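Local coordinates for putative acetamidase/formamidase (Yersinia enterocolitica subsp. palearctica serotype O:3, PDB 5UBU), which is an acetamidase, an amide hydrolase of the acetamidase/formamidase family that probably cleaves carbon-nitrogen bonds in linear amides, at the interface of chains A and B and the interface of chains A and C. Numbering follows the deposited sequence. Chains: chain A/B/C, Putative acetamidase/formamidase.

Contact 1: the interface of chains A and B. Residues chain A 134-137, 271; chain B 275, 278.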
ATOM      1  N   LEU A 134      -6.453 -11.497  -2.930  1.00 33.66           N
ATOM      2  CA  LEU A 134      -5.452 -10.738  -2.171  1.00 34.08           C
ATOM      3  C   LEU A 134      -6.089  -9.418  -1.723  1.00 34.45           C
ATOM      4  O   LEU A 134      -6.029  -9.064  -0.536  1.00 35.06           O
ATOM      5  CB  LEU A 134      -4.187 -10.529  -3.001  1.00 33.68           C
ATOM      6  CG  LEU A 134      -3.490 -11.849  -3.388  1.00 33.50           C
ATOM      7  CD1 LEU A 134      -2.325 -11.611  -4.338  1.00 33.01           C
ATOM      8  CD2 LEU A 134      -3.034 -12.591  -2.131  1.00 34.29           C
ATOM      9  N   THR A 135      -6.710  -8.699  -2.667  1.00 34.06           N
ATOM     10  CA  THR A 135      -7.453  -7.470  -2.355  1.00 34.36           C
ATOM     11  C   THR A 135      -8.884  -8.006  -2.151  1.00 34.72           C
ATOM     12  O   THR A 135      -9.767  -7.799  -2.974  1.00 34.48           O
ATOM     13  CB  THR A 135      -7.346  -6.435  -3.483  1.00 33.79           C
ATOM     14  OG1 THR A 135      -5.965  -6.154  -3.735  1.00 33.53           O
ATOM     15  CG2 THR A 135      -8.050  -5.151  -3.093  1.00 34.16           C
ATOM     16  N   ALA A 136      -9.063  -8.713  -1.034  1.00 35.50           N
ATOM     17  CA  ALA A 136     -10.304  -9.421  -0.691  1.00 36.13           C
ATOM     18  C   ALA A 136     -11.547  -8.597  -0.423  1.00 36.75           C
ATOM     19  O   ALA A 136     -11.731  -8.102   0.663  1.00 37.33           O
ATOM     20  CB  ALA A 136     -10.046 -10.354   0.491  1.00 36.82           C
HETATM   21  N   MSE A 137     -12.424  -8.529  -1.419  1.00 37.10           N
HETATM   22  CA  MSE A 137     -13.689  -7.813  -1.320  1.00 37.98           C
HETATM   23  C   MSE A 137     -14.829  -8.799  -1.335  1.00 37.81           C
HETATM   24  O   MSE A 137     -14.661  -9.962  -1.701  1.00 37.47           O
HETATM   25  CB  MSE A 137     -13.882  -6.872  -2.512  1.00 39.26           C
HETATM   26  CG  MSE A 137     -12.680  -5.988  -2.863  1.00 40.25           C
HETATM   27 SE   MSE A 137     -12.290  -4.794  -1.321  1.00 44.45          SE
HETATM   28  CE  MSE A 137     -11.419  -3.346  -2.344  1.00 43.39           C
ATOM     29  N   ARG A 271       4.655  -5.481  -3.640  1.00 31.01           N
ATOM     30  CA  ARG A 271       3.407  -4.835  -3.263  1.00 32.02           C
ATOM     31  C   ARG A 271       3.730  -4.117  -1.952  1.00 33.05           C
ATOM     32  O   ARG A 271       4.437  -4.692  -1.119  1.00 33.76           O
ATOM     33  CB  ARG A 271       2.250  -5.794  -3.032  1.00 32.77           C
ATOM     34  CG  ARG A 271       1.723  -6.487  -4.276  1.00 32.77           C
ATOM     35  CD  ARG A 271       0.338  -7.066  -3.995  1.00 33.77           C
ATOM     36  NE  ARG A 271      -0.243  -7.717  -5.164  1.00 33.70           N
ATOM     37  CZ  ARG A 271      -1.522  -8.081  -5.280  1.00 34.97           C
ATOM     38  NH1 ARG A 271      -2.394  -7.825  -4.301  1.00 36.40           N
ATOM     39  NH2 ARG A 271      -1.948  -8.675  -6.404  1.00 34.58           N
TER
ATOM     40  N   ASP B 275      -4.606  -5.128   2.767  1.00 31.59           N
ATOM     41  CA  ASP B 275      -5.027  -6.350   2.093  1.00 31.15           C
ATOM     42  C   ASP B 275      -4.904  -7.563   3.006  1.00 30.94           C
ATOM     43  O   ASP B 275      -5.711  -8.492   2.909  1.00 30.67           O
ATOM     44  CB  ASP B 275      -4.302  -6.542   0.760  1.00 31.46           C
ATOM     45  CG  ASP B 275      -4.849  -5.612  -0.349  1.00 32.50           C
ATOM     46  OD1 ASP B 275      -5.902  -4.941  -0.137  1.00 32.12           O
ATOM     47  OD2 ASP B 275      -4.247  -5.577  -1.446  1.00 33.37           O
ATOM     48  N   ARG B 278      -8.003  -7.285   5.010  1.00 30.08           N
ATOM     49  CA  ARG B 278      -9.185  -7.652   4.197  1.00 29.90           C
ATOM     50  C   ARG B 278      -9.341  -9.150   4.099  1.00 29.66           C
ATOM     51  O   ARG B 278     -10.433  -9.680   4.295  1.00 30.88           O
ATOM     52  CB  ARG B 278      -9.088  -7.059   2.800  1.00 29.79           C
ATOM     53  CG  ARG B 278      -9.475  -5.601   2.747  1.00 30.24           C
ATOM     54  CD  ARG B 278      -9.011  -4.972   1.467  1.00 30.46           C
ATOM     55  NE  ARG B 278      -9.488  -3.610   1.334  1.00 31.35           N
ATOM     56  CZ  ARG B 278      -8.896  -2.663   0.604  1.00 32.36           C
ATOM     57  NH1 ARG B 278      -7.739  -2.885  -0.018  1.00 32.40           N
ATOM     58  NH2 ARG B 278      -9.439  -1.450   0.548  1.00 33.84           N
TER
HETATM   59  O   HOH W   1      -2.248  -7.451  -1.743  1.00 38.80           O
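A:Thr135 meets B:Asp275 through its hydroxyl: OG1 gives a hydrogen bond to the carboxylate oxygen OD2 of B:Asp275 at 2.9 Å. The donor reaches this oxygen from above the carboxylate plane, 47° out of it, and the two side chains run at a slant to each other. Threonine suits the place because its two branches do different work. OG1 lies beside its own backbone N and anti to the carbonyl carbon (chi1 -57°), which turns the hydroxyl to OD2, while the methyl CG2 of A:Thr135 packs 3.7 Å from OD1 of B:Asp275 and also borders NH1 of B:Arg278.

B:Asp275 and B:Arg278 sit one turn apart near the start of helix 273-291 of chain B, and they form a salt bridge within that chain. NH1 of B:Arg278 donates to OD1 of B:Asp275 at 2.8 Å, nearly in the guanidinium plane and almost in line with the C-O bond. This bridge helps fix the carboxylate's rotation and leaves its other oxygen to chain A. OD2 also takes part in a water link: the water lies 2.8 Å from OD2 of B:Asp275 and 2.6 Å from NH1 of A:Arg271. Direct separation between that arginine and the aspartate is too great for a salt bridge, but the positive charge may still steady the carboxylate.

B:Arg278 offers chain A its aliphatic stem as well as its flat head. CB of B:Arg278 approaches the backbone carbonyl O of A:Ala136 at 3.6 Å, a van der Waals contact, and the small CB of that alanine lies beside the backbone C and O of B:Arg278. Further out, the methyl CE of selenomethionine A:Met137 sits 3.9 Å from CZ of B:Arg278, over the centre of the guanidinium face; the flexible selenoether chain, bent at chi2 (-62°), carries it there. The patch thus fits a loop of one subunit against a helix of its neighbour, and, repeated by two-fold symmetry, probably helps hold the A-B pair together.

Contact 2: the interface of chains A and C. Residues chain A 292-294, 302, 329-332; chain C 161-162.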
ATOM      1  N   PHE A 292      28.560   3.098 -14.373  1.00 49.79           N
ATOM      2  CA  PHE A 292      28.577   4.300 -15.220  1.00 50.98           C
ATOM      3  C   PHE A 292      29.140   5.578 -14.571  1.00 52.30           C
ATOM      4  O   PHE A 292      28.771   6.698 -14.957  1.00 53.24           O
ATOM      5  CB  PHE A 292      27.169   4.526 -15.807  1.00 49.72           C
ATOM      6  CG  PHE A 292      26.646   3.348 -16.588  1.00 48.72           C
ATOM      7  CD1 PHE A 292      27.032   3.143 -17.908  1.00 49.69           C
ATOM      8  CD2 PHE A 292      25.777   2.438 -16.006  1.00 47.16           C
ATOM      9  CE1 PHE A 292      26.554   2.057 -18.631  1.00 48.92           C
ATOM     10  CE2 PHE A 292      25.291   1.352 -16.727  1.00 46.40           C
ATOM     11  CZ  PHE A 292      25.680   1.161 -18.036  1.00 47.20           C
ATOM     12  N   GLY A 293      30.036   5.407 -13.602  1.00 52.48           N
ATOM     13  CA  GLY A 293      30.706   6.530 -12.934  1.00 53.46           C
ATOM     14  C   GLY A 293      29.908   7.633 -12.256  1.00 52.51           C
ATOM     15  O   GLY A 293      30.438   8.722 -12.027  1.00 53.86           O
ATOM     16  N   PHE A 294      28.647   7.377 -11.931  1.00 50.07           N
ATOM     17  CA  PHE A 294      27.834   8.378 -11.242  1.00 49.16           C
ATOM     18  C   PHE A 294      28.136   8.430  -9.752  1.00 49.31           C
ATOM     19  O   PHE A 294      28.550   7.438  -9.153  1.00 48.96           O
ATOM     20  CB  PHE A 294      26.338   8.074 -11.387  1.00 47.24           C
ATOM     21  CG  PHE A 294      25.750   8.457 -12.713  1.00 47.11           C
ATOM     22  CD1 PHE A 294      25.911   7.649 -13.826  1.00 46.96           C
ATOM     23  CD2 PHE A 294      24.980   9.610 -12.830  1.00 47.48           C
ATOM     24  CE1 PHE A 294      25.338   7.993 -15.042  1.00 47.06           C
ATOM     25  CE2 PHE A 294      24.404   9.962 -14.039  1.00 47.40           C
ATOM     26  CZ  PHE A 294      24.588   9.157 -15.153  1.00 47.26           C
ATOM     27  N   LEU A 302      19.375  13.421 -10.422  1.00 46.74           N
ATOM     28  CA  LEU A 302      19.286  13.470 -11.889  1.00 46.43           C
ATOM     29  C   LEU A 302      18.083  12.664 -12.376  1.00 44.75           C
ATOM     30  O   LEU A 302      17.376  13.100 -13.288  1.00 44.85           O
ATOM     31  CB  LEU A 302      20.562  12.941 -12.569  1.00 47.15           C
ATOM     32  CG  LEU A 302      20.556  13.025 -14.107  1.00 47.55           C
ATOM     33  CD1 LEU A 302      20.494  14.475 -14.581  1.00 48.88           C
ATOM     34  CD2 LEU A 302      21.769  12.340 -14.705  1.00 48.26           C
ATOM     35  N   LEU A 329      22.157   9.524 -21.824  1.00 55.88           N
ATOM     36  CA  LEU A 329      22.551  10.098 -20.533  1.00 55.78           C
ATOM     37  C   LEU A 329      23.625   9.273 -19.792  1.00 56.03           C
ATOM     38  O   LEU A 329      24.049   9.649 -18.695  1.00 55.50           O
ATOM     39  CB  LEU A 329      21.315  10.324 -19.651  1.00 54.42           C
ATOM     40  CG  LEU A 329      20.255  11.269 -20.249  1.00 54.85           C
ATOM     41  CD1 LEU A 329      18.990  11.296 -19.402  1.00 53.41           C
ATOM     42  CD2 LEU A 329      20.790  12.679 -20.444  1.00 56.67           C
ATOM     43  N   LEU A 330      24.055   8.153 -20.387  1.00 56.81           N
ATOM     44  CA  LEU A 330      25.115   7.307 -19.816  1.00 56.92           C
ATOM     45  C   LEU A 330      26.499   7.767 -20.296  1.00 59.20           C
ATOM     46  O   LEU A 330      27.514   7.347 -19.737  1.00 58.45           O
ATOM     47  CB  LEU A 330      24.911   5.829 -20.186  1.00 55.52           C
ATOM     48  CG  LEU A 330      23.628   5.151 -19.722  1.00 53.69           C
ATOM     49  CD1 LEU A 330      23.557   3.730 -20.260  1.00 53.05           C
ATOM     50  CD2 LEU A 330      23.543   5.156 -18.211  1.00 53.56           C
ATOM     51  N   ALA A 331      26.527   8.608 -21.339  1.00 61.73           N
ATOM     52  CA  ALA A 331      27.777   9.137 -21.892  1.00 65.51           C
ATOM     53  C   ALA A 331      28.584   9.815 -20.794  1.00 67.68           C
ATOM     54  O   ALA A 331      28.032  10.549 -19.970  1.00 65.22           O
ATOM     55  CB  ALA A 331      27.492  10.115 -23.024  1.00 66.57           C
ATOM     56  N   GLN A 332      29.886   9.529 -20.783  1.00 71.91           N
ATOM     57  CA  GLN A 332      30.794  10.057 -19.769  1.00 74.23           C
ATOM     58  C   GLN A 332      31.072  11.558 -20.025  1.00 76.28           C
ATOM     59  O   GLN A 332      30.714  12.134 -21.068  1.00 74.51           O
ATOM     60  CB  GLN A 332      32.098   9.236 -19.762  1.00 76.39           C
ATOM     61  CG  GLN A 332      32.881   9.285 -18.448  1.00 78.58           C
ATOM     62  CD  GLN A 332      32.237   8.478 -17.310  1.00 77.30           C
ATOM     63  OE1 GLN A 332      32.132   8.962 -16.177  1.00 78.07           O
ATOM     64  NE2 GLN A 332      31.793   7.251 -17.613  1.00 74.75           N
ATOM     65  OXT GLN A 332      31.647  12.239 -19.172  1.00 77.80           O
TER
ATOM     66  N   ARG C 161      28.743  17.081 -17.448  1.00 55.28           N
ATOM     67  CA  ARG C 161      28.377  15.814 -18.056  1.00 54.59           C
ATOM     68  C   ARG C 161      26.965  15.773 -18.647  1.00 52.56           C
ATOM     69  O   ARG C 161      26.768  15.200 -19.720  1.00 52.89           O
ATOM     70  CB  ARG C 161      28.542  14.694 -17.026  1.00 54.29           C
ATOM     71  CG  ARG C 161      28.267  13.307 -17.571  1.00 54.70           C
ATOM     72  CD  ARG C 161      28.503  12.245 -16.521  1.00 55.23           C
ATOM     73  NE  ARG C 161      28.286  10.911 -17.071  1.00 56.70           N
ATOM     74  CZ  ARG C 161      28.415   9.777 -16.384  1.00 58.66           C
ATOM     75  NH1 ARG C 161      28.184   8.606 -16.981  1.00 59.41           N
ATOM     76  NH2 ARG C 161      28.770   9.805 -15.101  1.00 59.69           N
ATOM     77  N   HIS C 162      25.989  16.361 -17.951  1.00 50.48           N
ATOM     78  CA  HIS C 162      24.591  16.325 -18.420  1.00 50.16           C
ATOM     79  C   HIS C 162      23.933  17.673 -18.661  1.00 49.73           C
ATOM     80  O   HIS C 162      23.886  18.521 -17.774  1.00 48.37           O
ATOM     81  CB  HIS C 162      23.716  15.542 -17.435  1.00 49.29           C
ATOM     82  CG  HIS C 162      24.173  14.138 -17.215  1.00 50.54           C
ATOM     83  ND1 HIS C 162      24.870  13.749 -16.092  1.00 51.57           N
ATOM     84  CD2 HIS C 162      24.071  13.038 -17.997  1.00 52.66           C
ATOM     85  CE1 HIS C 162      25.152  12.462 -16.177  1.00 53.40           C
ATOM     86  NE2 HIS C 162      24.683  12.009 -17.326  1.00 54.84           N
TER
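C:Arg161 of this acetamidase/formamidase-family protein reaches across to A:Phe292, inserting its guanidinium among backbone carbonyls of A:Phe292 and of the C-terminal residues of chain A. The hydrogen bonds come first. NH1 and NH2 grip the carbonyl oxygen of A:Phe292 end-on, with NH1 of C:Arg161 2.8 Å from that O. NH1 also donates to O of A:Leu330, arriving well above that carbonyl plane, and NE of C:Arg161 bonds O of A:Ala331 at 2.9 Å, the straightest of the set at 164°. Arginine suits a ring of carbonyls because its N-H groups fan out in one plane; CG anti to the backbone N (chi1 -177°) and an extended chain carry them in. C:His162 adds a bond from NE2 to O of A:Leu329 at 2.8 Å, made roughly in the imidazole plane, which is consistent with NE2 acting as the donor.

Contacts over the faces of the flat groups follow. The A:Phe294 ring lies across one guanidinium face, its plane turned 34° from it, in a cation-pi contact with NH2 of C:Arg161 3.9 Å from the ring centroid. Over the opposite face, toward its rim, lies the amide oxygen OE1 of A:Gln332, not hydrogen-bonded to it, whose partial negative charge may suit the cation. Methyl CD2 of A:Leu302 caps the C:His162 imidazole 3.7 Å from its centroid, a CH-pi contact.

In apolar packing, CE1 of C:His162 touches CE2 of A:Phe294 at 3.4 Å.

Contact 1 and contact 2 lie about 41 Å apart, measured between the centres of their C-alpha atoms, and have no residue in common. They engage different neighbours, so chain A meets B through one surface and C through another. A structural tie does exist: helix 273-291, which supplies the chain B residues of contact 1, ends directly before the 292-294 segment that contact 2 uses in chain A. Each copy therefore places one end of this helix near each type of interface. Both interfaces are two-fold symmetric, and together they could build the deposited four-copy assembly, although the structure alone does not establish its biological state.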